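Local coordinates for protein transcriptional repressor of the blcABC operon (Agrobacterium tumefaciens, PDB 3MQ0) that represses transcription of the blcABC operon, is regulated via oligomerization, and probably binds DNA through an IclR-type helix-turn-helix domain, at residues T105-H109 with A263-L268; L123-E127 with T160-L165; I221-I225 with L257-A261. The contacts are given in a common frame with arbitrary orientation. Residues are numbered along the deposited sequence.

Contact 1: T105-H109 with A263-L268; sequences TFNDH and ALSEKL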
ATOM      1  N   THR B 105     -15.753  -0.658  12.033  1.00 20.74           N
ATOM      2  CA  THR B 105     -15.542   0.757  11.726  1.00 26.48           C
ATOM      3  C   THR B 105     -16.882   1.457  11.459  1.00 24.90           C
ATOM      4  O   THR B 105     -17.162   2.532  11.984  1.00 21.18           O
ATOM      5  CB  THR B 105     -14.617   0.912  10.495  1.00 27.34           C
ATOM      6  OG1 THR B 105     -13.341   0.326  10.794  1.00 35.55           O
ATOM      7  CG2 THR B 105     -14.432   2.380  10.123  1.00 24.50           C
ATOM      8  N   PHE B 106     -17.702   0.817  10.639  1.00 17.82           N
ATOM      9  CA  PHE B 106     -19.072   1.259  10.349  1.00 17.53           C
ATOM     10  C   PHE B 106     -19.886   1.421  11.643  1.00 21.11           C
ATOM     11  O   PHE B 106     -20.452   2.477  11.885  1.00 17.06           O
ATOM     12  CB  PHE B 106     -19.689   0.231   9.395  1.00 16.21           C
ATOM     13  CG  PHE B 106     -21.199   0.271   9.284  1.00 18.41           C
ATOM     14  CD1 PHE B 106     -21.830   1.196   8.461  1.00 14.86           C
ATOM     15  CD2 PHE B 106     -21.973  -0.679   9.929  1.00 18.87           C
ATOM     16  CE1 PHE B 106     -23.226   1.198   8.319  1.00 12.57           C
ATOM     17  CE2 PHE B 106     -23.362  -0.681   9.803  1.00 18.62           C
ATOM     18  CZ  PHE B 106     -23.984   0.262   8.991  1.00 16.54           C
ATOM     19  N   ASN B 107     -19.920   0.388  12.485  1.00 16.99           N
ATOM     20  CA  ASN B 107     -20.728   0.432  13.708  1.00 21.65           C
ATOM     21  C   ASN B 107     -20.357   1.625  14.570  1.00 27.31           C
ATOM     22  O   ASN B 107     -21.228   2.359  15.045  1.00 27.37           O
ATOM     23  CB  ASN B 107     -20.559  -0.842  14.544  1.00 26.00           C
ATOM     24  CG  ASN B 107     -21.200  -2.062  13.912  1.00 26.94           C
ATOM     25  OD1 ASN B 107     -22.136  -1.951  13.142  1.00 26.85           O
ATOM     26  ND2 ASN B 107     -20.702  -3.243  14.269  1.00 36.15           N
ATOM     27  N   ASP B 108     -19.056   1.806  14.778  1.00 21.41           N
ATOM     28  CA  ASP B 108     -18.545   2.890  15.614  1.00 29.84           C
ATOM     29  C   ASP B 108     -18.816   4.279  15.034  1.00 24.90           C
ATOM     30  O   ASP B 108     -19.087   5.243  15.761  1.00 25.21           O
ATOM     31  CB  ASP B 108     -17.053   2.687  15.870  1.00 31.79           C
ATOM     32  CG  ASP B 108     -16.778   1.468  16.747  1.00 44.43           C
ATOM     33  OD1 ASP B 108     -17.745   0.917  17.324  1.00 42.72           O
ATOM     34  OD2 ASP B 108     -15.603   1.062  16.864  1.00 41.37           O
ATOM     35  N   HIS B 109     -18.747   4.374  13.720  1.00 22.65           N
ATOM     36  CA  HIS B 109     -19.057   5.614  13.039  1.00 20.30           C
ATOM     37  C   HIS B 109     -20.507   6.008  13.300  1.00 24.47           C
ATOM     38  O   HIS B 109     -20.806   7.178  13.533  1.00 26.25           O
ATOM     39  CB  HIS B 109     -18.815   5.442  11.541  1.00 27.93           C
ATOM     40  CG  HIS B 109     -18.757   6.726  10.779  1.00 26.46           C
ATOM     41  ND1 HIS B 109     -17.755   7.654  10.954  1.00 32.52           N
ATOM     42  CD2 HIS B 109     -19.564   7.225   9.807  1.00 34.00           C
ATOM     43  CE1 HIS B 109     -17.953   8.675  10.140  1.00 38.59           C
ATOM     44  NE2 HIS B 109     -19.042   8.435   9.430  1.00 39.38           N
ATOM     45  N   ALA B 263     -16.520  10.304   5.079  1.00 15.42           N
ATOM     46  CA  ALA B 263     -15.813  10.268   6.364  1.00 21.64           C
ATOM     47  C   ALA B 263     -15.471   8.831   6.740  1.00 23.35           C
ATOM     48  O   ALA B 263     -14.397   8.550   7.271  1.00 17.65           O
ATOM     49  CB  ALA B 263     -16.649  10.915   7.459  1.00 16.79           C
ATOM     50  N   LEU B 264     -16.381   7.909   6.459  1.00 17.32           N
ATOM     51  CA  LEU B 264     -16.097   6.503   6.718  1.00 15.74           C
ATOM     52  C   LEU B 264     -14.951   5.991   5.835  1.00 17.96           C
ATOM     53  O   LEU B 264     -14.076   5.261   6.308  1.00 18.12           O
ATOM     54  CB  LEU B 264     -17.362   5.661   6.495  1.00 16.53           C
ATOM     55  CG  LEU B 264     -17.398   4.221   6.992  1.00 32.73           C
ATOM     56  CD1 LEU B 264     -16.967   4.135   8.444  1.00 38.25           C
ATOM     57  CD2 LEU B 264     -18.806   3.655   6.831  1.00 24.18           C
ATOM     58  N   SER B 265     -14.969   6.365   4.556  1.00 15.45           N
ATOM     59  CA  SER B 265     -13.903   5.997   3.612  1.00 18.67           C
ATOM     60  C   SER B 265     -12.523   6.460   4.089  1.00 17.74           C
ATOM     61  O   SER B 265     -11.530   5.730   3.991  1.00 17.67           O
ATOM     62  CB  SER B 265     -14.190   6.608   2.231  1.00 20.34           C
ATOM     63  OG  SER B 265     -15.411   6.085   1.724  1.00 22.20           O
ATOM     64  N   GLU B 266     -12.470   7.676   4.607  1.00 15.89           N
ATOM     65  CA  GLU B 266     -11.227   8.216   5.152  1.00 18.91           C
ATOM     66  C   GLU B 266     -10.687   7.337   6.280  1.00 19.84           C
ATOM     67  O   GLU B 266      -9.487   7.099   6.389  1.00 18.32           O
ATOM     68  CB  GLU B 266     -11.434   9.645   5.638  1.00 25.98           C
ATOM     69  CG  GLU B 266     -10.135  10.353   5.962  1.00 47.50           C
ATOM     70  CD  GLU B 266     -10.333  11.823   6.266  1.00 63.50           C
ATOM     71  OE1 GLU B 266     -10.841  12.139   7.365  1.00 71.88           O
ATOM     72  OE2 GLU B 266      -9.985  12.659   5.404  1.00 62.66           O
ATOM     73  N   LYS B 267     -11.580   6.816   7.104  1.00 18.89           N
ATOM     74  CA  LYS B 267     -11.163   5.922   8.172  1.00 18.84           C
ATOM     75  C   LYS B 267     -10.568   4.634   7.625  1.00 22.95           C
ATOM     76  O   LYS B 267      -9.834   3.958   8.322  1.00 19.69           O
ATOM     77  CB  LYS B 267     -12.344   5.615   9.097  1.00 17.87           C
ATOM     78  CG  LYS B 267     -12.801   6.819   9.890  1.00 19.64           C
ATOM     79  CD  LYS B 267     -13.948   6.463  10.825  1.00 26.20           C
ATOM     80  CE  LYS B 267     -14.295   7.644  11.728  1.00 31.16           C
ATOM     81  NZ  LYS B 267     -15.558   7.400  12.488  1.00 34.75           N
ATOM     82  N   LEU B 268     -10.880   4.308   6.371  1.00 18.95           N
ATOM     83  CA  LEU B 268     -10.410   3.070   5.758  1.00 21.34           C
ATOM     84  C   LEU B 268      -9.200   3.280   4.863  1.00 23.37           C
ATOM     85  O   LEU B 268      -8.724   2.341   4.216  1.00 25.90           O
ATOM     86  CB  LEU B 268     -11.541   2.400   4.970  1.00 20.03           C
ATOM     87  CG  LEU B 268     -12.807   2.073   5.759  1.00 23.47           C
ATOM     88  CD1 LEU B 268     -13.870   1.493   4.825  1.00 24.35           C
ATOM     89  CD2 LEU B 268     -12.494   1.103   6.888  1.00 27.12           C
TER
HETATM   90  O   HOH W   1     -15.454   4.479  13.116  1.00 31.73           O
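Helix 102-110, which carries 105-109, meets the last turns of helix 247-267 and the loop residue Leu268. The short axes approach to 10.5 Å with 135° between their N-to-C directions, so the helices run obliquely antiparallel; the backbones are nearest at His109 and Leu264, whose CA atoms are 7.0 Å apart. Side chains bridge that spacing and bury 339 Å² in total. Leu264 is the apolar centre: its CD1 lies 3.5 Å from Thr105 CG2 and 3.8 Å from His109 CB, while its CD2 meets the edge of the Phe106 ring, 4.2 Å from CD1 of that residue. Leu268 CD2 joins the group, 4.0 Å from Thr105 CG2. This is the helical layer on one face of the central antiparallel sheet of the GAF-fold domain; Phe106 continues onto Val121 and Leu123 of strand 120-127, and Leu264 onto Ile225. His109 stands against the other helix with Leu264 CB over one ring face and its CE1 3.7 Å from Ala263 CB. Lys267, extended from chi2 to chi4, donates from NZ to His109 ND1 at 2.7 Å, close to the ring plane, so ND1 serves as acceptor. The same NZ donates to a water at 3.0 Å, which in turn donates to Thr105 O at 2.8 Å. Thr105 points CG2 into this interface, whereas its OG1 is hydrogen-bonded to Arg84 of the second subunit.

Contact 2: L123-E127 with T160-L165; sequences LTVRE and TGKILL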
ATOM      1  N   LEU B 123     -25.019  -1.901   5.492  1.00 11.87           N
ATOM      2  CA  LEU B 123     -23.703  -1.869   4.868  1.00 10.94           C
ATOM      3  C   LEU B 123     -23.628  -3.111   3.998  1.00 12.25           C
ATOM      4  O   LEU B 123     -23.889  -4.218   4.477  1.00 12.02           O
ATOM      5  CB  LEU B 123     -22.621  -1.961   5.936  1.00 10.64           C
ATOM      6  CG  LEU B 123     -21.155  -2.009   5.478  1.00 12.38           C
ATOM      7  CD1 LEU B 123     -20.776  -0.656   4.912  1.00 16.52           C
ATOM      8  CD2 LEU B 123     -20.231  -2.407   6.654  1.00 12.28           C
ATOM      9  N   THR B 124     -23.264  -2.932   2.732  1.00 10.51           N
ATOM     10  CA  THR B 124     -23.254  -4.041   1.792  1.00 10.89           C
ATOM     11  C   THR B 124     -21.994  -4.073   0.960  1.00 14.02           C
ATOM     12  O   THR B 124     -21.278  -3.077   0.857  1.00 15.65           O
ATOM     13  CB  THR B 124     -24.413  -3.939   0.798  1.00 15.03           C
ATOM     14  OG1 THR B 124     -24.182  -2.820  -0.069  1.00 15.89           O
ATOM     15  CG2 THR B 124     -25.740  -3.780   1.521  1.00 14.98           C
ATOM     16  N   VAL B 125     -21.733  -5.224   0.353  1.00 12.94           N
ATOM     17  CA  VAL B 125     -20.707  -5.326  -0.684  1.00 12.25           C
ATOM     18  C   VAL B 125     -21.361  -5.903  -1.908  1.00 15.15           C
ATOM     19  O   VAL B 125     -22.362  -6.592  -1.777  1.00 17.03           O
ATOM     20  CB  VAL B 125     -19.547  -6.241  -0.263  1.00 18.28           C
ATOM     21  CG1 VAL B 125     -18.834  -5.660   0.963  1.00 21.14           C
ATOM     22  CG2 VAL B 125     -20.057  -7.639   0.050  1.00 19.84           C
ATOM     23  N   ARG B 126     -20.820  -5.610  -3.094  1.00 17.09           N
ATOM     24  CA  ARG B 126     -21.342  -6.200  -4.333  1.00 19.99           C
ATOM     25  C   ARG B 126     -20.588  -7.470  -4.708  1.00 21.34           C
ATOM     26  O   ARG B 126     -19.357  -7.495  -4.710  1.00 23.07           O
ATOM     27  CB  ARG B 126     -21.260  -5.206  -5.508  1.00 21.07           C
ATOM     28  CG  ARG B 126     -21.963  -5.704  -6.764  1.00 24.52           C
ATOM     29  CD  ARG B 126     -21.863  -4.706  -7.940  1.00 21.17           C
ATOM     30  NE  ARG B 126     -20.476  -4.443  -8.323  1.00 20.60           N
ATOM     31  CZ  ARG B 126     -19.771  -5.211  -9.141  1.00 24.65           C
ATOM     32  NH1 ARG B 126     -20.309  -6.304  -9.671  1.00 22.27           N
ATOM     33  NH2 ARG B 126     -18.522  -4.890  -9.424  1.00 31.50           N
ATOM     34  N   GLU B 127     -21.329  -8.533  -5.009  1.00 14.96           N
ATOM     35  CA  GLU B 127     -20.737  -9.712  -5.628  1.00 16.78           C
ATOM     36  C   GLU B 127     -21.507 -10.021  -6.898  1.00 21.13           C
ATOM     37  O   GLU B 127     -22.643 -10.504  -6.850  1.00 24.08           O
ATOM     38  CB  GLU B 127     -20.748 -10.897  -4.665  1.00 24.69           C
ATOM     39  CG  GLU B 127     -19.913 -10.609  -3.413  1.00 28.54           C
ATOM     40  CD  GLU B 127     -19.744 -11.803  -2.496  1.00 38.07           C
ATOM     41  OE1 GLU B 127     -20.163 -12.921  -2.874  1.00 32.26           O
ATOM     42  OE2 GLU B 127     -19.183 -11.608  -1.392  1.00 36.97           O
ATOM     43  N   THR B 160     -27.768   0.712  -2.237  1.00 10.48           N
ATOM     44  CA  THR B 160     -26.328   0.417  -2.287  1.00  9.38           C
ATOM     45  C   THR B 160     -25.930  -0.205  -3.609  1.00 12.99           C
ATOM     46  O   THR B 160     -24.837   0.065  -4.104  1.00 15.20           O
ATOM     47  CB  THR B 160     -25.837  -0.538  -1.175  1.00 11.62           C
ATOM     48  OG1 THR B 160     -26.548  -1.774  -1.246  1.00 12.81           O
ATOM     49  CG2 THR B 160     -26.022   0.080   0.216  1.00 11.95           C
ATOM     50  N   GLY B 161     -26.812  -1.049  -4.154  1.00 10.10           N
ATOM     51  CA  GLY B 161     -26.578  -1.704  -5.433  1.00 10.03           C
ATOM     52  C   GLY B 161     -26.418  -0.692  -6.562  1.00 14.81           C
ATOM     53  O   GLY B 161     -25.482  -0.774  -7.340  1.00 13.72           O
ATOM     54  N   LYS B 162     -27.331   0.271  -6.649  1.00 12.00           N
ATOM     55  CA  LYS B 162     -27.213   1.333  -7.653  1.00  9.94           C
ATOM     56  C   LYS B 162     -25.913   2.125  -7.511  1.00 11.95           C
ATOM     57  O   LYS B 162     -25.243   2.417  -8.499  1.00 12.96           O
ATOM     58  CB  LYS B 162     -28.419   2.278  -7.590  1.00 10.82           C
ATOM     59  CG  LYS B 162     -29.756   1.626  -7.957  1.00 14.53           C
ATOM     60  CD  LYS B 162     -30.921   2.590  -7.678  1.00 15.13           C
ATOM     61  CE  LYS B 162     -32.259   1.839  -7.585  1.00 18.53           C
ATOM     62  NZ  LYS B 162     -32.603   1.273  -8.918  1.00 19.99           N
ATOM     63  N   ILE B 163     -25.558   2.503  -6.289  1.00 11.71           N
ATOM     64  CA  ILE B 163     -24.338   3.285  -6.131  1.00 16.53           C
ATOM     65  C   ILE B 163     -23.102   2.452  -6.513  1.00 11.67           C
ATOM     66  O   ILE B 163     -22.212   2.960  -7.191  1.00 18.72           O
ATOM     67  CB  ILE B 163     -24.207   3.974  -4.730  1.00 25.12           C
ATOM     68  CG1 ILE B 163     -23.131   5.071  -4.758  1.00 30.05           C
ATOM     69  CG2 ILE B 163     -23.862   2.979  -3.667  1.00 23.00           C
ATOM     70  CD1 ILE B 163     -23.601   6.412  -5.221  1.00 26.49           C
ATOM     71  N   LEU B 164     -23.058   1.190  -6.110  1.00 13.93           N
ATOM     72  CA  LEU B 164     -21.923   0.336  -6.470  1.00 12.09           C
ATOM     73  C   LEU B 164     -21.874   0.046  -7.976  1.00 20.48           C
ATOM     74  O   LEU B 164     -20.798   0.014  -8.572  1.00 20.99           O
ATOM     75  CB  LEU B 164     -21.902  -0.956  -5.641  1.00 11.17           C
ATOM     76  CG  LEU B 164     -21.770  -0.708  -4.126  1.00 19.81           C
ATOM     77  CD1 LEU B 164     -21.961  -1.986  -3.336  1.00 23.37           C
ATOM     78  CD2 LEU B 164     -20.409  -0.069  -3.813  1.00 25.79           C
ATOM     79  N   LEU B 165     -23.032  -0.134  -8.600  1.00 14.14           N
ATOM     80  CA  LEU B 165     -23.083  -0.356 -10.050  1.00 12.76           C
ATOM     81  C   LEU B 165     -22.736   0.915 -10.834  1.00 15.18           C
ATOM     82  O   LEU B 165     -22.339   0.848 -12.000  1.00 15.95           O
ATOM     83  CB  LEU B 165     -24.478  -0.848 -10.469  1.00 15.38           C
ATOM     84  CG  LEU B 165     -24.834  -2.285 -10.083  1.00 14.64           C
ATOM     85  CD1 LEU B 165     -26.276  -2.600 -10.469  1.00 15.55           C
ATOM     86  CD2 LEU B 165     -23.876  -3.301 -10.736  1.00 18.32           C
TER
HETATM   87  O   HOH W   2     -18.899  -1.974  -7.751  1.00 26.09           O
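Arg126, Leu164 and Thr124 carry most of the 258 Å² buried here, where strand 123-127 lies under helix 160-165. The axes pass 8.8 Å apart at 51° (signed angle -51°), and two CA pairs fix the register: Thr124 with Thr160 at 6.8 Å and Arg126 with Leu164 at 6.9 Å. Alternation along the strand turns Thr124 and Arg126 toward the helix, and one helical turn separates their partners Thr160 and Leu164. Leu164 presses CD1 onto the strand, 3.8 Å from Arg126 N, 3.9 Å from Arg126 CB and 4.0 Å from Thr124 OG1; beyond the strand segment it also touches Ala232 of the neighbouring strand 232-241. This is a helix laid on an inner strand of the six-stranded GAF-fold sheet, since 120-127 pairs with both 130-137 and 232-241. At one end of the contact Thr124 OG1 and Thr160 OG1 approach to 2.8 Å, a hydroxyl pair in a buried setting. At the other, Arg126 starts out extended, with chi1 and chi2 both t, then bends at chi3 (p). Its CD lies 3.7 Å from Leu165 CD2, and NE donates to a water at 3.0 Å that in turn donates a hydrogen bond to Leu164 O at 2.9 Å; NH1 is engaged by Gly128 O. With no ion pair between the segments, the contact combines a leucine and arginine-methylene patch with a buried pair of threonine hydroxyls, and the guanidinium group reaches the helix through a water.

Contact 3: I221-I225 with L257-A261; sequences IGAAI and LRTTA
Build 221-225 as an extended strand (phi from -145° to -94°, psi from 129° to 161°) and lay a regular helical turn, 257-261, along it. The axes come within 7.4 Å and their N-to-C directions differ by only 24° (signed angle -24°), nearly parallel. Register is set by two CA pairs, Ala223 with Arg258 at 5.4 Å and Ile225 with Ala261 at 5.5 Å. The close approach goes with alanine at the meeting points, Ala223 and Ala261. The central bump is the CB methyl of Ala223, pointing at the helix and received in a hollow made by Leu257 O at 3.7 Å, Leu257 CG at 3.9 Å, Arg258 CA at 4.0 Å and Ala261 CB at 3.6 Å. In return Ala261 CB nestles against the strand, 3.3 Å from Ala224 O and 3.6 Å from Ile225 CD1, Ile225 having chi1 and chi2 both m. Leu257, with chi1 t and chi2 p, drives CD2 down on the backbone beside Gly222: 3.1 Å from Ile221 O, 3.8 Å from Gly222 C and 4.2 Å from Ile221 CG2. The 266 Å² comes mainly from aliphatic side chains packed on one another and on the strand backbone, with no hydrogen bond across. Arg258 leads its polar end off to a salt bridge with Glu255. With strand 218-226 paired to both 208-211 and 232-241, this is the C-terminal helix covering the antiparallel sheet of a GAF-like domain.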
ATOM      1  N   ILE B 221     -31.784   5.348   0.667  1.00 10.56           N
ATOM      2  CA  ILE B 221     -30.848   6.314   0.114  1.00  8.49           C
ATOM      3  C   ILE B 221     -29.452   5.742   0.311  1.00 14.00           C
ATOM      4  O   ILE B 221     -29.116   5.333   1.431  1.00 16.23           O
ATOM      5  CB  ILE B 221     -30.960   7.639   0.881  1.00 13.54           C
ATOM      6  CG1 ILE B 221     -32.417   8.111   0.838  1.00 13.76           C
ATOM      7  CG2 ILE B 221     -30.023   8.672   0.291  1.00 13.73           C
ATOM      8  CD1 ILE B 221     -32.724   9.254   1.786  1.00 16.35           C
ATOM      9  N   GLY B 222     -28.640   5.705  -0.753  1.00 10.43           N
ATOM     10  CA  GLY B 222     -27.346   5.030  -0.679  1.00 11.99           C
ATOM     11  C   GLY B 222     -26.150   5.901  -0.998  1.00 12.72           C
ATOM     12  O   GLY B 222     -26.282   6.892  -1.708  1.00 13.14           O
ATOM     13  N   ALA B 223     -24.985   5.533  -0.468  1.00  9.74           N
ATOM     14  CA  ALA B 223     -23.736   6.209  -0.807  1.00 10.59           C
ATOM     15  C   ALA B 223     -22.580   5.211  -0.836  1.00 15.17           C
ATOM     16  O   ALA B 223     -22.660   4.128  -0.256  1.00 13.24           O
ATOM     17  CB  ALA B 223     -23.434   7.317   0.198  1.00 11.39           C
ATOM     18  N   ALA B 224     -21.490   5.590  -1.494  1.00 12.57           N
ATOM     19  CA  ALA B 224     -20.372   4.682  -1.682  1.00 14.71           C
ATOM     20  C   ALA B 224     -19.301   4.851  -0.606  1.00 16.96           C
ATOM     21  O   ALA B 224     -18.972   5.961  -0.206  1.00 16.22           O
ATOM     22  CB  ALA B 224     -19.743   4.902  -3.054  1.00 14.64           C
ATOM     23  N   ILE B 225     -18.748   3.730  -0.172  1.00 13.57           N
ATOM     24  CA  ILE B 225     -17.601   3.709   0.734  1.00 12.88           C
ATOM     25  C   ILE B 225     -16.408   3.293  -0.106  1.00 20.33           C
ATOM     26  O   ILE B 225     -16.481   2.314  -0.854  1.00 19.23           O
ATOM     27  CB  ILE B 225     -17.806   2.678   1.868  1.00 15.26           C
ATOM     28  CG1 ILE B 225     -19.110   2.938   2.642  1.00 18.54           C
ATOM     29  CG2 ILE B 225     -16.581   2.626   2.797  1.00 17.23           C
ATOM     30  CD1 ILE B 225     -19.226   4.316   3.201  1.00 20.55           C
ATOM     31  N   LEU B 257     -25.757  11.721   3.745  1.00 13.58           N
ATOM     32  CA  LEU B 257     -25.183  10.384   3.617  1.00 10.06           C
ATOM     33  C   LEU B 257     -23.901  10.354   2.771  1.00 13.71           C
ATOM     34  O   LEU B 257     -22.973   9.615   3.088  1.00 11.95           O
ATOM     35  CB  LEU B 257     -26.195   9.398   3.056  1.00 11.57           C
ATOM     36  CG  LEU B 257     -25.811   7.922   3.253  1.00 16.05           C
ATOM     37  CD1 LEU B 257     -25.655   7.559   4.714  1.00 16.13           C
ATOM     38  CD2 LEU B 257     -26.847   7.039   2.594  1.00 19.17           C
ATOM     39  N   ARG B 258     -23.856  11.154   1.708  1.00 13.03           N
ATOM     40  CA  ARG B 258     -22.670  11.223   0.854  1.00 11.73           C
ATOM     41  C   ARG B 258     -21.435  11.608   1.664  1.00 11.63           C
ATOM     42  O   ARG B 258     -20.370  10.979   1.539  1.00 12.14           O
ATOM     43  CB  ARG B 258     -22.874  12.207  -0.323  1.00 13.53           C
ATOM     44  CG  ARG B 258     -21.689  12.250  -1.290  1.00 13.61           C
ATOM     45  CD  ARG B 258     -21.815  13.387  -2.314  1.00 16.73           C
ATOM     46  NE  ARG B 258     -21.630  14.718  -1.720  1.00 18.41           N
ATOM     47  CZ  ARG B 258     -20.448  15.289  -1.500  1.00 18.42           C
ATOM     48  NH1 ARG B 258     -19.329  14.651  -1.821  1.00 15.43           N
ATOM     49  NH2 ARG B 258     -20.386  16.505  -0.956  1.00 16.41           N
ATOM     50  N   THR B 259     -21.572  12.631   2.508  1.00 14.50           N
ATOM     51  CA  THR B 259     -20.435  13.100   3.290  1.00 17.09           C
ATOM     52  C   THR B 259     -20.099  12.163   4.462  1.00 14.95           C
ATOM     53  O   THR B 259     -18.935  12.027   4.850  1.00 16.99           O
ATOM     54  CB  THR B 259     -20.635  14.540   3.783  1.00 19.95           C
ATOM     55  OG1 THR B 259     -21.875  14.639   4.483  1.00 20.29           O
ATOM     56  CG2 THR B 259     -20.666  15.502   2.586  1.00 20.96           C
ATOM     57  N   THR B 260     -21.123  11.542   5.028  1.00 11.77           N
ATOM     58  CA  THR B 260     -20.937  10.510   6.050  1.00 14.45           C
ATOM     59  C   THR B 260     -20.121   9.366   5.465  1.00 13.57           C
ATOM     60  O   THR B 260     -19.180   8.870   6.093  1.00 14.71           O
ATOM     61  CB  THR B 260     -22.312   9.959   6.541  1.00 17.61           C
ATOM     62  OG1 THR B 260     -22.994  10.983   7.275  1.00 24.95           O
ATOM     63  CG2 THR B 260     -22.128   8.719   7.431  1.00 22.51           C
ATOM     64  N   ALA B 261     -20.477   8.953   4.249  1.00 13.03           N
ATOM     65  CA  ALA B 261     -19.757   7.882   3.557  1.00 14.77           C
ATOM     66  C   ALA B 261     -18.306   8.267   3.279  1.00 13.60           C
ATOM     67  O   ALA B 261     -17.407   7.451   3.443  1.00 15.04           O
ATOM     68  CB  ALA B 261     -20.466   7.527   2.250  1.00 13.78           C
TER

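All three contacts are buried. Contacts 2 and 3 each lay a helix on a strand, on opposite faces of one sheet, while contact 1 joins two helices in the layer on the face of contact 3. Contacts 1 and 3 share helix 247-267, their centres about 11 Å apart, and join through Leu264 CD2 and Ile225 CD1 at 3.7 Å. Leu123, pointing away from helix 160-165, packs CD2 3.8 Å from Phe106 CB; Ile163 CG1 lies 3.7 Å from Ala224 N. Contact 3 has no hydrogen bond across it; contact 1 has a direct lysine-histidine one besides its water, whereas in contact 2 arginine bridges through water and two threonine hydroxyls meet. Only contact 1 is touched by the second subunit.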